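Inositol monophosphatase family protein (Staphylococcus aureus, PDB 5I3S) probably hydrolyses inositol monophosphate or related phosphate monoesters, using metal ions in an active site of the sugar phosphatase fold. Local coordinates at residues A[4-9]-A[55-60]; A[122-127]-A[132-137]; A[156-161]-A[200-205]. One frame throughout, in Å; residues are numbered along the deposited sequence.

Contact 1. Residues A[4-9]-A[55-60]; sequences YGFAQG and ETYPNH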
ATOM      1  N   TYR A   4     -15.364 -26.487  -5.900  1.00 31.03           N
ATOM      2  CA  TYR A   4     -15.240 -25.040  -5.989  1.00 31.59           C
ATOM      3  C   TYR A   4     -16.164 -24.304  -5.029  1.00 33.45           C
ATOM      4  O   TYR A   4     -15.707 -23.417  -4.295  1.00 32.25           O
ATOM      5  CB  TYR A   4     -15.590 -24.595  -7.400  1.00 31.01           C
ATOM      6  CG  TYR A   4     -15.338 -23.141  -7.674  1.00 32.43           C
ATOM      7  CD1 TYR A   4     -14.050 -22.615  -7.570  1.00 30.78           C
ATOM      8  CD2 TYR A   4     -16.362 -22.295  -8.075  1.00 31.66           C
ATOM      9  CE1 TYR A   4     -13.791 -21.284  -7.842  1.00 31.42           C
ATOM     10  CE2 TYR A   4     -16.112 -20.962  -8.344  1.00 35.77           C
ATOM     11  CZ  TYR A   4     -14.818 -20.457  -8.224  1.00 34.96           C
ATOM     12  OH  TYR A   4     -14.549 -19.131  -8.506  1.00 36.85           O
ATOM     13  N   GLY A   5     -17.456 -24.683  -5.056  1.00 30.39           N
ATOM     14  CA  GLY A   5     -18.470 -24.101  -4.206  1.00 28.92           C
ATOM     15  C   GLY A   5     -18.189 -24.331  -2.738  1.00 30.31           C
ATOM     16  O   GLY A   5     -18.302 -23.398  -1.945  1.00 32.56           O
ATOM     17  N   PHE A   6     -17.850 -25.576  -2.367  1.00 29.66           N
ATOM     18  CA  PHE A   6     -17.375 -25.922  -1.000  1.00 27.89           C
ATOM     19  C   PHE A   6     -16.175 -25.037  -0.572  1.00 26.44           C
ATOM     20  O   PHE A   6     -16.117 -24.572   0.563  1.00 26.58           O
ATOM     21  CB  PHE A   6     -17.038 -27.427  -0.934  1.00 27.07           C
ATOM     22  CG  PHE A   6     -16.295 -27.867   0.310  1.00 25.47           C
ATOM     23  CD1 PHE A   6     -16.949 -28.028   1.520  1.00 27.38           C
ATOM     24  CD2 PHE A   6     -14.966 -28.158   0.263  1.00 24.01           C
ATOM     25  CE1 PHE A   6     -16.267 -28.454   2.664  1.00 26.01           C
ATOM     26  CE2 PHE A   6     -14.272 -28.553   1.403  1.00 24.78           C
ATOM     27  CZ  PHE A   6     -14.927 -28.708   2.606  1.00 25.72           C
ATOM     28  N   ALA A   7     -15.242 -24.779  -1.486  1.00 25.35           N
ATOM     29  CA  ALA A   7     -14.062 -23.998  -1.128  1.00 25.75           C
ATOM     30  C   ALA A   7     -14.445 -22.554  -0.845  1.00 25.36           C
ATOM     31  O   ALA A   7     -14.029 -21.978   0.129  1.00 24.79           O
ATOM     32  CB  ALA A   7     -13.011 -24.078  -2.219  1.00 25.69           C
ATOM     33  N   GLN A   8     -15.271 -22.008  -1.727  1.00 26.86           N
ATOM     34  CA  GLN A   8     -15.776 -20.652  -1.653  1.00 27.47           C
ATOM     35  C   GLN A   8     -16.444 -20.350  -0.319  1.00 26.56           C
ATOM     36  O   GLN A   8     -16.102 -19.380   0.330  1.00 28.77           O
ATOM     37  CB  GLN A   8     -16.714 -20.421  -2.830  1.00 29.70           C
ATOM     38  CG  GLN A   8     -17.213 -19.022  -3.035  1.00 32.33           C
ATOM     39  CD  GLN A   8     -17.512 -18.737  -4.483  1.00 34.50           C
ATOM     40  OE1 GLN A   8     -16.681 -18.959  -5.355  1.00 38.70           O
ATOM     41  NE2 GLN A   8     -18.706 -18.257  -4.750  1.00 37.08           N
ATOM     42  N   GLY A   9     -17.351 -21.193   0.109  1.00 25.58           N
ATOM     43  CA  GLY A   9     -18.067 -20.987   1.360  1.00 26.46           C
ATOM     44  C   GLY A   9     -17.172 -21.144   2.557  1.00 26.61           C
ATOM     45  O   GLY A   9     -17.165 -20.298   3.468  1.00 28.30           O
ATOM     46  N   GLU A  55     -13.040 -33.766   6.897  1.00 53.18           N
ATOM     47  CA  GLU A  55     -14.397 -34.313   7.149  1.00 53.83           C
ATOM     48  C   GLU A  55     -15.131 -34.623   5.847  1.00 47.68           C
ATOM     49  O   GLU A  55     -15.842 -35.618   5.751  1.00 47.61           O
ATOM     50  CB  GLU A  55     -15.265 -33.335   7.981  1.00 49.73           C
ATOM     51  N   THR A  56     -14.958 -33.768   4.856  1.00 42.43           N
ATOM     52  CA  THR A  56     -15.807 -33.804   3.681  1.00 45.61           C
ATOM     53  C   THR A  56     -15.182 -34.560   2.527  1.00 43.13           C
ATOM     54  O   THR A  56     -15.881 -35.230   1.800  1.00 39.49           O
ATOM     55  CB  THR A  56     -16.192 -32.375   3.245  1.00 43.59           C
ATOM     56  OG1 THR A  56     -16.597 -31.623   4.407  1.00 50.48           O
ATOM     57  CG2 THR A  56     -17.313 -32.412   2.240  1.00 39.81           C
ATOM     58  N   TYR A  57     -13.876 -34.399   2.340  1.00 44.91           N
ATOM     59  CA  TYR A  57     -13.111 -35.111   1.302  1.00 40.36           C
ATOM     60  C   TYR A  57     -11.945 -35.781   2.025  1.00 40.43           C
ATOM     61  O   TYR A  57     -10.873 -35.177   2.153  1.00 39.59           O
ATOM     62  CB  TYR A  57     -12.596 -34.126   0.264  1.00 37.40           C
ATOM     63  CG  TYR A  57     -13.656 -33.510  -0.599  1.00 38.51           C
ATOM     64  CD1 TYR A  57     -14.188 -34.212  -1.679  1.00 37.92           C
ATOM     65  CD2 TYR A  57     -14.117 -32.200  -0.362  1.00 40.35           C
ATOM     66  CE1 TYR A  57     -15.153 -33.653  -2.493  1.00 39.00           C
ATOM     67  CE2 TYR A  57     -15.079 -31.615  -1.180  1.00 37.03           C
ATOM     68  CZ  TYR A  57     -15.599 -32.344  -2.244  1.00 41.63           C
ATOM     69  OH  TYR A  57     -16.562 -31.793  -3.081  1.00 46.12           O
ATOM     70  N   PRO A  58     -12.155 -37.014   2.541  1.00 40.30           N
ATOM     71  CA  PRO A  58     -11.158 -37.542   3.480  1.00 39.27           C
ATOM     72  C   PRO A  58      -9.773 -37.781   2.925  1.00 40.73           C
ATOM     73  O   PRO A  58      -8.825 -37.721   3.708  1.00 40.53           O
ATOM     74  CB  PRO A  58     -11.800 -38.842   3.965  1.00 41.25           C
ATOM     75  CG  PRO A  58     -13.261 -38.582   3.854  1.00 39.25           C
ATOM     76  CD  PRO A  58     -13.394 -37.822   2.569  1.00 40.03           C
ATOM     77  N   ASN A  59      -9.663 -38.003   1.603  1.00 41.98           N
ATOM     78  CA  ASN A  59      -8.382 -38.306   0.900  1.00 43.20           C
ATOM     79  C   ASN A  59      -7.618 -37.113   0.325  1.00 45.44           C
ATOM     80  O   ASN A  59      -6.536 -37.301  -0.248  1.00 49.40           O
ATOM     81  CB  ASN A  59      -8.631 -39.285  -0.268  1.00 42.07           C
ATOM     82  CG  ASN A  59      -9.215 -40.594   0.198  1.00 38.83           C
ATOM     83  OD1 ASN A  59     -10.108 -41.126  -0.434  1.00 36.53           O
ATOM     84  ND2 ASN A  59      -8.737 -41.095   1.350  1.00 38.78           N
ATOM     85  N   HIS A  60      -8.163 -35.902   0.462  1.00 42.42           N
ATOM     86  CA  HIS A  60      -7.464 -34.693   0.005  1.00 39.71           C
ATOM     87  C   HIS A  60      -6.272 -34.377   0.901  1.00 37.89           C
ATOM     88  O   HIS A  60      -6.251 -34.707   2.091  1.00 35.57           O
ATOM     89  CB  HIS A  60      -8.427 -33.512  -0.084  1.00 38.61           C
ATOM     90  CG  HIS A  60      -9.399 -33.643  -1.201  1.00 38.08           C
ATOM     91  ND1 HIS A  60     -10.160 -32.589  -1.650  1.00 42.66           N
ATOM     92  CD2 HIS A  60      -9.701 -34.693  -1.999  1.00 37.87           C
ATOM     93  CE1 HIS A  60     -10.912 -32.984  -2.661  1.00 43.45           C
ATOM     94  NE2 HIS A  60     -10.645 -34.257  -2.898  1.00 43.17           N
TER
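Phe6, on the outer side of helix 2-24, meets Tyr57 and Thr56 where helix 37-56 ends, and this one ring carries its whole side of the contact. The aromatic part is an edge-to-face pair. Tyr57 turns the edge of its ring toward the face of Phe6, with the planes 69° apart and the centroids 5.5 Å from each other. The closest carbons are Tyr57 CE2 and Phe6 CD2 at 3.7 Å, and Phe6 CD2 lies in the plane of the tyrosine ring, so the phenol is met at its rim. The phenylalanine chain leaves the helix with CG opposite the backbone N (chi1 169°), which carries the ring outward toward 55-60; the nearest CA atoms, those of Phe6 and Thr56, are still 9.3 Å apart.

Thr56 supplies the other contacts: its CG2 methyl sits over one face of the phenylalanine ring, 4.1 Å from Phe6 CE1, and its hydroxyl OG1 approaches the far end of the ring, 3.6 Å from Phe6 CE1. That hydroxyl finds its polar partner one turn back, in a hydrogen bond with the carbonyl O of Thr52.

Helix 37-56 gives way at Tyr57, and a type I turn runs from there to His60, closed by His60 N to Tyr57 O at 3.3 Å. The result is a small surface contact between helix 2-24 and the C-terminal end of helix 37-56 with the turn after it: Phe6 also touches Thr52, while Ala7 and His60 face strand 78-83 and Tyr4 and Gln8 lie on strands 109-117 and 122-127.

Contact 2. Residues A[122-127]-A[132-137]; sequences VLYHAK and AYRGSQ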
ATOM      1  N   VAL A 122     -14.079  -8.953   0.584  1.00 21.52           N
ATOM      2  CA  VAL A 122     -13.938  -9.092  -0.862  1.00 20.96           C
ATOM      3  C   VAL A 122     -13.163 -10.359  -1.171  1.00 20.16           C
ATOM      4  O   VAL A 122     -12.006 -10.520  -0.779  1.00 19.58           O
ATOM      5  CB  VAL A 122     -13.214  -7.889  -1.512  1.00 23.33           C
ATOM      6  CG1 VAL A 122     -13.136  -8.066  -3.025  1.00 22.03           C
ATOM      7  CG2 VAL A 122     -13.888  -6.528  -1.165  1.00 24.33           C
ATOM      8  N   LEU A 123     -13.816 -11.267  -1.851  1.00 20.47           N
ATOM      9  CA  LEU A 123     -13.258 -12.548  -2.191  1.00 20.60           C
ATOM     10  C   LEU A 123     -12.884 -12.461  -3.628  1.00 20.60           C
ATOM     11  O   LEU A 123     -13.755 -12.247  -4.465  1.00 19.30           O
ATOM     12  CB  LEU A 123     -14.301 -13.627  -2.026  1.00 21.15           C
ATOM     13  CG  LEU A 123     -13.900 -15.034  -2.501  1.00 21.61           C
ATOM     14  CD1 LEU A 123     -12.807 -15.597  -1.627  1.00 23.22           C
ATOM     15  CD2 LEU A 123     -15.099 -15.933  -2.467  1.00 21.51           C
ATOM     16  N   TYR A 124     -11.587 -12.611  -3.924  1.00 20.61           N
ATOM     17  CA  TYR A 124     -11.160 -12.799  -5.308  1.00 19.56           C
ATOM     18  C   TYR A 124     -11.112 -14.303  -5.573  1.00 18.97           C
ATOM     19  O   TYR A 124     -10.657 -15.074  -4.740  1.00 19.16           O
ATOM     20  CB  TYR A 124      -9.822 -12.104  -5.589  1.00 20.34           C
ATOM     21  CG  TYR A 124      -9.812 -10.596  -5.178  1.00 20.49           C
ATOM     22  CD1 TYR A 124     -10.141  -9.600  -6.094  1.00 20.12           C
ATOM     23  CD2 TYR A 124      -9.447 -10.211  -3.892  1.00 18.48           C
ATOM     24  CE1 TYR A 124     -10.156  -8.250  -5.730  1.00 21.51           C
ATOM     25  CE2 TYR A 124      -9.435  -8.882  -3.515  1.00 19.44           C
ATOM     26  CZ  TYR A 124      -9.784  -7.904  -4.421  1.00 19.90           C
ATOM     27  OH  TYR A 124      -9.788  -6.602  -4.037  1.00 19.43           O
ATOM     28  N   HIS A 125     -11.556 -14.713  -6.746  1.00 19.53           N
ATOM     29  CA  HIS A 125     -11.712 -16.119  -7.049  1.00 20.81           C
ATOM     30  C   HIS A 125     -11.820 -16.399  -8.559  1.00 21.04           C
ATOM     31  O   HIS A 125     -12.147 -15.514  -9.373  1.00 19.73           O
ATOM     32  CB  HIS A 125     -12.894 -16.732  -6.249  1.00 21.43           C
ATOM     33  CG  HIS A 125     -14.218 -16.137  -6.590  1.00 23.78           C
ATOM     34  ND1 HIS A 125     -15.213 -16.844  -7.233  1.00 24.82           N
ATOM     35  CD2 HIS A 125     -14.709 -14.890  -6.388  1.00 24.48           C
ATOM     36  CE1 HIS A 125     -16.255 -16.045  -7.424  1.00 25.24           C
ATOM     37  NE2 HIS A 125     -15.976 -14.863  -6.911  1.00 24.49           N
ATOM     38  N   ALA A 126     -11.504 -17.647  -8.903  1.00 21.54           N
ATOM     39  CA  ALA A 126     -11.286 -18.083 -10.294  1.00 23.06           C
ATOM     40  C   ALA A 126     -11.230 -19.598 -10.313  1.00 25.19           C
ATOM     41  O   ALA A 126     -10.592 -20.210  -9.448  1.00 26.62           O
ATOM     42  CB  ALA A 126      -9.986 -17.521 -10.818  1.00 22.61           C
ATOM     43  N   LYS A 127     -11.952 -20.215 -11.224  1.00 27.41           N
ATOM     44  CA  LYS A 127     -11.779 -21.645 -11.467  1.00 30.88           C
ATOM     45  C   LYS A 127     -11.011 -21.660 -12.737  1.00 27.95           C
ATOM     46  O   LYS A 127     -11.330 -20.870 -13.613  1.00 26.51           O
ATOM     47  CB  LYS A 127     -13.129 -22.365 -11.585  1.00 34.41           C
ATOM     48  CG  LYS A 127     -13.040 -23.803 -12.084  1.00 37.63           C
ATOM     49  CD  LYS A 127     -14.363 -24.553 -11.958  1.00 42.98           C
ATOM     50  CE  LYS A 127     -14.473 -25.777 -12.891  1.00 45.89           C
ATOM     51  NZ  LYS A 127     -13.196 -26.450 -13.285  1.00 47.64           N
ATOM     52  N   ALA A 132     -12.033 -14.877 -13.820  1.00 28.78           N
ATOM     53  CA  ALA A 132     -11.670 -14.425 -12.507  1.00 29.83           C
ATOM     54  C   ALA A 132     -12.643 -13.360 -12.068  1.00 27.65           C
ATOM     55  O   ALA A 132     -13.098 -12.538 -12.868  1.00 25.64           O
ATOM     56  CB  ALA A 132     -10.248 -13.844 -12.520  1.00 30.85           C
ATOM     57  N   TYR A 133     -12.891 -13.346 -10.753  1.00 28.49           N
ATOM     58  CA  TYR A 133     -13.935 -12.561 -10.148  1.00 26.39           C
ATOM     59  C   TYR A 133     -13.454 -11.814  -8.922  1.00 28.08           C
ATOM     60  O   TYR A 133     -12.649 -12.365  -8.156  1.00 26.04           O
ATOM     61  CB  TYR A 133     -15.107 -13.502  -9.774  1.00 26.86           C
ATOM     62  CG  TYR A 133     -15.845 -13.970 -10.993  1.00 28.34           C
ATOM     63  CD1 TYR A 133     -16.920 -13.217 -11.518  1.00 30.66           C
ATOM     64  CD2 TYR A 133     -15.449 -15.125 -11.678  1.00 28.20           C
ATOM     65  CE1 TYR A 133     -17.598 -13.622 -12.661  1.00 30.03           C
ATOM     66  CE2 TYR A 133     -16.117 -15.540 -12.812  1.00 29.09           C
ATOM     67  CZ  TYR A 133     -17.196 -14.788 -13.298  1.00 31.83           C
ATOM     68  OH  TYR A 133     -17.853 -15.176 -14.430  1.00 30.81           O
ATOM     69  N   ARG A 134     -13.969 -10.574  -8.757  1.00 26.51           N
ATOM     70  CA  ARG A 134     -14.009  -9.836  -7.492  1.00 27.24           C
ATOM     71  C   ARG A 134     -15.479  -9.836  -7.010  1.00 28.16           C
ATOM     72  O   ARG A 134     -16.322  -9.154  -7.595  1.00 30.29           O
ATOM     73  CB  ARG A 134     -13.518  -8.384  -7.701  1.00 29.56           C
ATOM     74  CG  ARG A 134     -13.818  -7.417  -6.556  1.00 28.61           C
ATOM     75  CD  ARG A 134     -13.549  -5.981  -6.935  1.00 30.99           C
ATOM     76  NE  ARG A 134     -13.178  -5.160  -5.761  1.00 34.09           N
ATOM     77  CZ  ARG A 134     -14.014  -4.663  -4.838  1.00 34.28           C
ATOM     78  NH1 ARG A 134     -15.330  -4.885  -4.874  1.00 34.39           N
ATOM     79  NH2 ARG A 134     -13.518  -3.908  -3.860  1.00 34.24           N
ATOM     80  N   GLY A 135     -15.793 -10.596  -5.970  1.00 28.46           N
ATOM     81  CA  GLY A 135     -17.193 -10.900  -5.657  1.00 30.11           C
ATOM     82  C   GLY A 135     -17.976 -11.585  -6.793  1.00 29.75           C
ATOM     83  O   GLY A 135     -17.622 -12.689  -7.235  1.00 29.01           O
ATOM     84  N   SER A 136     -19.043 -10.937  -7.255  1.00 27.98           N
ATOM     85  CA  SER A 136     -19.809 -11.404  -8.442  1.00 29.47           C
ATOM     86  C   SER A 136     -19.442 -10.672  -9.737  1.00 30.45           C
ATOM     87  O   SER A 136     -20.049 -10.954 -10.767  1.00 35.02           O
ATOM     88  CB  SER A 136     -21.320 -11.278  -8.182  1.00 28.89           C
ATOM     89  OG  SER A 136     -21.704  -9.912  -8.086  1.00 26.16           O
ATOM     90  N   GLN A 137     -18.494  -9.723  -9.684  1.00 30.82           N
ATOM     91  CA  GLN A 137     -18.050  -8.959 -10.872  1.00 34.42           C
ATOM     92  C   GLN A 137     -16.820  -9.603 -11.536  1.00 32.82           C
ATOM     93  O   GLN A 137     -15.812  -9.861 -10.865  1.00 26.21           O
ATOM     94  CB  GLN A 137     -17.668  -7.483 -10.557  1.00 35.49           C
ATOM     95  CG  GLN A 137     -18.750  -6.656  -9.897  1.00 40.66           C
ATOM     96  CD  GLN A 137     -20.055  -6.573 -10.710  1.00 46.60           C
ATOM     97  OE1 GLN A 137     -20.047  -6.448 -11.945  1.00 44.02           O
ATOM     98  NE2 GLN A 137     -21.181  -6.643 -10.008  1.00 48.22           N
TER
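His125 NE2 donates to Gly135 O at 2.7 Å, an almost straight bond (169° at the hydrogen) that lies in both the imidazole plane and the carbonyl plane. ND1 of the same ring is hydrogen-bonded to Tyr4 OH, so both ring nitrogens are engaged and the ring's rotation is fixed. Two main-chain bonds join the antiparallel strands of this beta hairpin at the His125-Tyr133 pair, His125 N to Tyr133 O at 2.9 Å and Tyr133 N to His125 O at 2.7 Å. A third, Gly135 N to Leu123 O at 3.0 Å, comes from the type II' turn that runs from Arg134 to Gln137, where Gly135, at positive phi, brings its carbonyl to the histidine.

Tyr133 CB sits over one face of the imidazole, 3.6 Å from its centroid, in a CH-pi contact. His125 reaches it with CG between its backbone N and carbonyl carbon (chi1 63°). The rings are 28° from parallel and offset, with little overlap. Tyr124 and Arg134, a non-hydrogen-bonded pair, run side by side, with Tyr124 CE1 3.8 Å from Arg134 CG. The extended arginine also passes Val122, whose CG1 lies 3.7 Å from Arg134 CG and over one face of the guanidinium.

Strand 109-117 pairs with the other edge of 122-127. Helix 2-24 packs on Leu123 and His125, whereas helices 184-193 and 206-218 pack against Tyr124, and 206-218 also against Ala126 and Ala132.

Contact 3. Residues A[156-161]-A[200-205]; sequences PNWLTK and MTPRLQ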
ATOM      1  N   PRO A 156      10.482  -1.957  -0.195  1.00 16.05           N
ATOM      2  CA  PRO A 156      11.753  -1.219  -0.062  1.00 16.98           C
ATOM      3  C   PRO A 156      12.954  -2.004   0.525  1.00 17.37           C
ATOM      4  O   PRO A 156      14.102  -1.742   0.172  1.00 16.90           O
ATOM      5  CB  PRO A 156      11.372  -0.072   0.893  1.00 16.73           C
ATOM      6  CG  PRO A 156       9.912   0.192   0.602  1.00 16.21           C
ATOM      7  CD  PRO A 156       9.330  -1.168   0.274  1.00 15.38           C
ATOM      8  N   ASN A 157      12.730  -2.861   1.496  1.00 18.64           N
ATOM      9  CA  ASN A 157      13.814  -3.727   2.043  1.00 21.18           C
ATOM     10  C   ASN A 157      14.692  -4.492   1.034  1.00 23.74           C
ATOM     11  O   ASN A 157      15.841  -4.806   1.344  1.00 27.44           O
ATOM     12  CB  ASN A 157      13.262  -4.739   3.050  1.00 21.32           C
ATOM     13  CG  ASN A 157      12.969  -4.115   4.385  1.00 23.10           C
ATOM     14  OD1 ASN A 157      13.897  -3.882   5.157  1.00 26.09           O
ATOM     15  ND2 ASN A 157      11.699  -3.828   4.666  1.00 22.10           N
ATOM     16  N   TRP A 158      14.141  -4.823  -0.127  1.00 22.50           N
ATOM     17  CA  TRP A 158      14.886  -5.529  -1.130  1.00 23.46           C
ATOM     18  C   TRP A 158      15.847  -4.634  -1.876  1.00 23.63           C
ATOM     19  O   TRP A 158      16.822  -5.117  -2.444  1.00 22.85           O
ATOM     20  CB  TRP A 158      13.950  -6.231  -2.124  1.00 23.55           C
ATOM     21  CG  TRP A 158      12.937  -7.207  -1.500  1.00 22.65           C
ATOM     22  CD1 TRP A 158      11.592  -7.202  -1.714  1.00 20.63           C
ATOM     23  CD2 TRP A 158      13.186  -8.273  -0.556  1.00 22.80           C
ATOM     24  NE1 TRP A 158      10.985  -8.219  -1.018  1.00 20.10           N
ATOM     25  CE2 TRP A 158      11.934  -8.889  -0.287  1.00 20.68           C
ATOM     26  CE3 TRP A 158      14.341  -8.805   0.041  1.00 24.31           C
ATOM     27  CZ2 TRP A 158      11.795  -9.999   0.569  1.00 20.71           C
ATOM     28  CZ3 TRP A 158      14.201  -9.939   0.910  1.00 24.22           C
ATOM     29  CH2 TRP A 158      12.922 -10.500   1.175  1.00 22.75           C
ATOM     30  N   LEU A 159      15.627  -3.331  -1.849  1.00 23.75           N
ATOM     31  CA  LEU A 159      16.600  -2.413  -2.429  1.00 24.61           C
ATOM     32  C   LEU A 159      17.831  -2.175  -1.563  1.00 26.51           C
ATOM     33  O   LEU A 159      18.798  -1.590  -2.065  1.00 27.55           O
ATOM     34  CB  LEU A 159      15.953  -1.081  -2.827  1.00 24.56           C
ATOM     35  CG  LEU A 159      15.066  -1.163  -4.066  1.00 25.49           C
ATOM     36  CD1 LEU A 159      13.707  -1.775  -3.765  1.00 26.36           C
ATOM     37  CD2 LEU A 159      14.850   0.218  -4.598  1.00 27.13           C
ATOM     38  N   THR A 160      17.817  -2.610  -0.297  1.00 28.61           N
ATOM     39  CA  THR A 160      19.006  -2.506   0.572  1.00 33.59           C
ATOM     40  C   THR A 160      20.000  -3.689   0.474  1.00 38.93           C
ATOM     41  O   THR A 160      21.166  -3.557   0.874  1.00 39.15           O
ATOM     42  CB  THR A 160      18.630  -2.353   2.061  1.00 33.61           C
ATOM     43  OG1 THR A 160      18.040  -3.571   2.555  1.00 35.42           O
ATOM     44  CG2 THR A 160      17.689  -1.176   2.260  1.00 33.17           C
ATOM     45  N   LYS A 161      19.550  -4.834  -0.047  1.00 41.86           N
ATOM     46  CA  LYS A 161      20.310  -6.083   0.072  1.00 42.49           C
ATOM     47  C   LYS A 161      21.467  -6.124  -0.933  1.00 38.49           C
ATOM     48  O   LYS A 161      21.365  -5.548  -2.017  1.00 36.84           O
ATOM     49  CB  LYS A 161      19.423  -7.317  -0.160  1.00 45.70           C
ATOM     50  CG  LYS A 161      18.100  -7.349   0.587  1.00 46.34           C
ATOM     51  CD  LYS A 161      18.260  -7.358   2.098  1.00 46.75           C
ATOM     52  CE  LYS A 161      17.171  -8.224   2.728  1.00 47.56           C
ATOM     53  NZ  LYS A 161      16.984  -7.981   4.183  1.00 46.95           N
ATOM     54  N   MET A 200       7.072  -8.032  -7.578  1.00 17.40           N
ATOM     55  CA  MET A 200       8.192  -8.918  -7.497  1.00 17.71           C
ATOM     56  C   MET A 200       8.687  -9.024  -6.044  1.00 18.35           C
ATOM     57  O   MET A 200       8.503  -8.094  -5.189  1.00 18.64           O
ATOM     58  CB  MET A 200       9.307  -8.458  -8.483  1.00 19.14           C
ATOM     59  CG  MET A 200       9.862  -7.068  -8.172  1.00 19.52           C
ATOM     60  SD  MET A 200      10.399  -6.084  -9.585  1.00 21.50           S
ATOM     61  CE  MET A 200       8.828  -5.634 -10.275  1.00 22.45           C
ATOM     62  N   THR A 201       9.295 -10.176  -5.766  1.00 16.96           N
ATOM     63  CA  THR A 201       9.954 -10.429  -4.495  1.00 16.87           C
ATOM     64  C   THR A 201      10.916 -11.581  -4.727  1.00 17.48           C
ATOM     65  O   THR A 201      10.624 -12.449  -5.544  1.00 17.91           O
ATOM     66  CB  THR A 201       8.978 -10.793  -3.340  1.00 15.84           C
ATOM     67  OG1 THR A 201       9.709 -11.253  -2.180  1.00 16.18           O
ATOM     68  CG2 THR A 201       7.980 -11.910  -3.736  1.00 15.77           C
ATOM     69  N   PRO A 202      12.038 -11.607  -3.990  1.00 17.83           N
ATOM     70  CA  PRO A 202      12.989 -12.728  -4.100  1.00 17.71           C
ATOM     71  C   PRO A 202      12.536 -14.009  -3.450  1.00 19.42           C
ATOM     72  O   PRO A 202      13.161 -15.022  -3.698  1.00 21.31           O
ATOM     73  CB  PRO A 202      14.217 -12.229  -3.340  1.00 18.13           C
ATOM     74  CG  PRO A 202      13.680 -11.099  -2.449  1.00 18.48           C
ATOM     75  CD  PRO A 202      12.589 -10.470  -3.221  1.00 17.20           C
ATOM     76  N   ARG A 203      11.495 -14.016  -2.616  1.00 19.80           N
ATOM     77  CA  ARG A 203      11.170 -15.227  -1.850  1.00 19.41           C
ATOM     78  C   ARG A 203       9.697 -15.275  -1.495  1.00 19.98           C
ATOM     79  O   ARG A 203       9.207 -14.365  -0.866  1.00 19.01           O
ATOM     80  CB  ARG A 203      11.969 -15.286  -0.531  1.00 19.83           C
ATOM     81  N   LEU A 204       9.025 -16.372  -1.844  1.00 20.31           N
ATOM     82  CA  LEU A 204       7.675 -16.627  -1.417  1.00 22.60           C
ATOM     83  C   LEU A 204       7.402 -18.120  -1.293  1.00 23.55           C
ATOM     84  O   LEU A 204       7.798 -18.904  -2.165  1.00 26.07           O
ATOM     85  CB  LEU A 204       6.757 -16.096  -2.482  1.00 24.90           C
ATOM     86  CG  LEU A 204       5.545 -15.316  -2.121  1.00 26.81           C
ATOM     87  CD1 LEU A 204       5.906 -14.236  -1.106  1.00 26.14           C
ATOM     88  CD2 LEU A 204       4.913 -14.772  -3.416  1.00 25.98           C
ATOM     89  N   GLN A 205       6.676 -18.495  -0.254  1.00 20.89           N
ATOM     90  CA  GLN A 205       6.199 -19.824  -0.102  1.00 20.96           C
ATOM     91  C   GLN A 205       4.994 -20.127  -1.006  1.00 20.77           C
ATOM     92  O   GLN A 205       4.243 -19.217  -1.351  1.00 18.38           O
ATOM     93  CB  GLN A 205       5.828 -20.016   1.363  1.00 23.57           C
ATOM     94  CG  GLN A 205       7.048 -19.914   2.286  1.00 24.13           C
ATOM     95  CD  GLN A 205       7.958 -21.152   2.193  1.00 26.27           C
ATOM     96  OE1 GLN A 205       7.716 -22.100   1.426  1.00 27.21           O
ATOM     97  NE2 GLN A 205       8.978 -21.171   3.024  1.00 28.33           N
TER
HETATM   98  O   HOH W   1       8.639  -7.418  -2.462  1.00 11.66           O
HETATM   99  O   HOH W   2       8.209 -10.224  -0.292  1.00 17.47           O
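Trp158 and Pro202 meet where a loop approaches the corner that the chain turns at Pro202, after strand 198-201 of the five-stranded sheet in this sugar phosphatase fold. Residues 156-160 coil like a helix but lack its regular bonding, though Leu159 N reaches Pro156 O at 3.0 Å. On the other side the chain runs extended through Thr201, turns and continues as strand 203-204.

The proline ring lies on the indole in a CH-pi contact: Pro202 CG is 3.3 Å from the centroid of the six-membered ring and only 8° off its normal. Pro202 CD reaches toward the five-membered part, 3.4 Å from Trp158 CE2. With CG opposite its carbonyl carbon (chi1 -56°), Trp158 swings the indole toward Pro202. Arg269 of helix 259-270 touches both residues.

Thr201 OG1 comes obliquely to the indole, 3.5 Å from Trp158 NE1. The same oxygen accepts a weak but straight bond from Arg203 N, and the threonine side chain is about 4 Å from a bound phosphate ion, probably from the crystallisation liquor. Thr160 and Leu159 pack on the second subunit.

Two waters lie in the indole plane at its N-H edge. One accepts a weak bond from Trp158 NE1 at 2.9 Å and donates to Met200 O; the other is hydrogen-bonded to Thr201 OG1 at 2.6 Å and takes a longer, weak bond from Trp158 NE1.

Overall arrangement
From the N terminus, contact 1 closes first, bringing the end of helix 37-56 back to the start of helix 2-24 after a mostly helical excursion. Contact 2 is a local closure, a hairpin of the fifth and sixth strands of the seven-stranded sheet. Contact 3 closes a 38-residue path through strand 177-179 and helices 164-174 and 184-193, bringing strand 198-201 of the five-stranded sheet back to the loop after strand 151-153. The three follow in series, none nested or crossed. Tyr4 and Gln8 of helix 2-24 touch His125, linking contacts 1 and 2. On the opposite side of the chain's centre, contact 3 has its nearest atoms about 18 Å from contact 1 and about 15 Å from contact 2.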